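Local coordinates for calcium-dependent protein kinase, putative (Plasmodium falciparum, PDB 3MSE) that probably phosphorylates serine and threonine residues of proteins in response to calcium, which this C-terminal EF-hand part of the kinase binds, at residues W73-N76 with R77-A81. Numbering follows the deposited sequence. Where two conformers were deposited one is given.
With SO4 (sulfate ion), chain C.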
loop_
_atom_site.group_PDB
_atom_site.type_symbol
_atom_site.label_atom_id
_atom_site.label_comp_id
_atom_site.label_asym_id
_atom_site.label_seq_id
_atom_site.Cartn_x
_atom_site.Cartn_y
_atom_site.Cartn_z
ATOM N N TRP A 73 1.152 -18.739 27.253
ATOM C CA TRP A 73 -0.271 -18.474 27.037
ATOM C C TRP A 73 -0.494 -17.451 25.930
ATOM O O TRP A 73 -1.448 -17.564 25.181
ATOM C CB TRP A 73 -0.975 -18.034 28.316
ATOM C CG TRP A 73 -0.154 -17.092 29.166
ATOM C CD1 TRP A 73 -0.197 -15.732 29.161
ATOM C CD2 TRP A 73 0.811 -17.464 30.165
ATOM N NE1 TRP A 73 0.689 -15.224 30.090
ATOM C CE2 TRP A 73 1.319 -16.266 30.722
ATOM C CE3 TRP A 73 1.290 -18.691 30.645
ATOM C CZ2 TRP A 73 2.296 -16.253 31.736
ATOM C CZ3 TRP A 73 2.272 -18.683 31.656
ATOM C CH2 TRP A 73 2.767 -17.466 32.178
ATOM N N ASP A 74 0.397 -16.476 25.807
ATOM C CA ASP A 74 0.296 -15.547 24.698
ATOM C C ASP A 74 0.708 -16.195 23.363
ATOM O O ASP A 74 0.020 -16.023 22.345
ATOM C CB ASP A 74 1.078 -14.266 24.978
ATOM C CG ASP A 74 0.399 -13.388 26.049
ATOM O OD1 ASP A 74 -0.832 -13.506 26.266
ATOM O OD2 ASP A 74 1.107 -12.563 26.659
ATOM N N ILE A 75 1.818 -16.930 23.379
ATOM C CA ILE A 75 2.334 -17.565 22.164
ATOM C C ILE A 75 1.225 -18.440 21.556
ATOM O O ILE A 75 0.959 -18.359 20.360
ATOM C CB ILE A 75 3.592 -18.430 22.411
ATOM C CG1 ILE A 75 4.768 -17.598 22.942
ATOM C CG2 ILE A 75 4.027 -19.151 21.094
ATOM C CD1 ILE A 75 5.980 -18.448 23.253
ATOM N N ASN A 76 0.576 -19.250 22.389
ATOM C CA ASN A 76 -0.508 -20.111 21.909
ATOM C C ASN A 76 -1.712 -19.364 21.327
ATOM O O ASN A 76 -2.288 -19.818 20.315
ATOM C CB ASN A 76 -0.933 -21.115 22.976
ATOM C CG ASN A 76 0.068 -22.266 23.123
ATOM O OD1 ASN A 76 0.845 -22.566 22.211
ATOM N ND2 ASN A 76 0.055 -22.898 24.276
ATOM N N ARG A 77 -2.093 -18.231 21.932
ATOM C CA ARG A 77 -3.157 -17.417 21.340
ATOM C C ARG A 77 -2.738 -16.799 20.006
ATOM O O ARG A 77 -3.567 -16.695 19.109
ATOM C CB ARG A 77 -3.664 -16.323 22.279
ATOM C CG ARG A 77 -4.326 -16.861 23.549
ATOM C CD ARG A 77 -4.650 -15.716 24.494
ATOM N NE ARG A 77 -5.728 -14.890 23.974
ATOM C CZ ARG A 77 -6.118 -13.740 24.514
ATOM N NH1 ARG A 77 -5.516 -13.272 25.609
ATOM N NH2 ARG A 77 -7.127 -13.066 23.971
ATOM N N ILE A 78 -1.469 -16.387 19.903
ATOM C CA ILE A 78 -0.915 -15.842 18.667
ATOM C C ILE A 78 -0.927 -16.933 17.573
ATOM O O ILE A 78 -1.375 -16.701 16.452
ATOM C CB ILE A 78 0.492 -15.273 18.884
ATOM C CG1 ILE A 78 0.417 -13.973 19.701
ATOM C CG2 ILE A 78 1.205 -15.018 17.555
ATOM C CD1 ILE A 78 1.762 -13.546 20.259
ATOM N N LEU A 79 -0.492 -18.125 17.938
ATOM C CA LEU A 79 -0.454 -19.243 17.023
ATOM C C LEU A 79 -1.827 -19.579 16.448
ATOM O O LEU A 79 -1.952 -19.722 15.237
ATOM C CB LEU A 79 0.201 -20.462 17.678
ATOM C CG LEU A 79 1.725 -20.402 17.739
ATOM C CD1 LEU A 79 2.268 -21.671 18.432
ATOM C CD2 LEU A 79 2.347 -20.248 16.340
ATOM N N GLN A 80 -2.854 -19.646 17.292
ATOM C CA GLN A 80 -4.207 -19.946 16.821
ATOM C C GLN A 80 -4.907 -18.800 16.065
ATOM O O GLN A 80 -5.854 -19.051 15.305
ATOM C CB GLN A 80 -5.073 -20.474 17.962
ATOM C CG GLN A 80 -4.587 -21.804 18.507
ATOM C CD GLN A 80 -4.625 -22.928 17.470
ATOM O OE1 GLN A 80 -5.619 -23.112 16.772
ATOM N NE2 GLN A 80 -3.551 -23.696 17.394
ATOM N N ALA A 81 -4.447 -17.563 16.265
ATOM C CA ALA A 81 -4.888 -16.421 15.452
ATOM C C ALA A 81 -4.221 -16.393 14.060
ATOM O O ALA A 81 -4.882 -16.127 13.039
ATOM C CB ALA A 81 -4.624 -15.112 16.193
HETATM S S SO4 C . -7.702 -10.184 26.814
HETATM O O1 SO4 C . -7.217 -8.814 26.763
HETATM O O2 SO4 C . -8.000 -10.692 25.484
HETATM O O3 SO4 C . -6.616 -10.980 27.370
HETATM O O4 SO4 C . -8.925 -10.254 27.599
HETATM O O HOH W 1 -2.989 -14.337 27.186
HETATM O O HOH W 2 -1.495 -23.060 19.506
#
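R77 lies one helical turn beyond W73, and its side chain runs back past the W73 carbonyl oxygen. CB of R77 is 3.7 Å from D74 O. With CG anti to the carbonyl carbon (chi1 -64°), R77 CG comes within 3.4 Å of W73 O, beyond the end of the C=O bond. CD passes the same oxygen. The chain bends at chi3 (70°), and the guanidinium swings out from the helix. Its two terminal nitrogens grip a sulfate ion, probably from the crystallisation liquor. R77 NH2 gives a nearly straight bond (169°) to sulfate O2 at 2.9 Å, and NH1 bonds to O3. The sulfate sulfur lies in the guanidinium plane, at its edge. So does a water that accepts from R77 NH1 and donates to D74 OD1. The water oxygen is unusually close to D74 OD1, at 2.5 Å, so that bond's geometry is uncertain. NH1 has two partners. Together with the NH2 bond, they probably limit rotation of the group in this crystal. The D74 carboxylate and the guanidinium meet through water, not directly. Their opposite charges probably favour the approach.

The backbone is alpha helical, with bonds from I78 N to D74 O, L79 N to I75 O at 2.8 Å, and Q80 N to N76 O; R77 N to W73 O is weak. On the buried side, I75 and L79 lie side by side and point the same way, with I75 CG2 4.1 Å from L79 CD1.

I75 and N76 pack on Y62 of helix 58-67, which also carries the calcium ligand E60 near its start. D74, R77 and I78 pack against M14 of the second subunit. Helix 72-82 enters the second EF-hand of the pair. It lies between helix 58-67, the exiting helix of the first, and the second subunit.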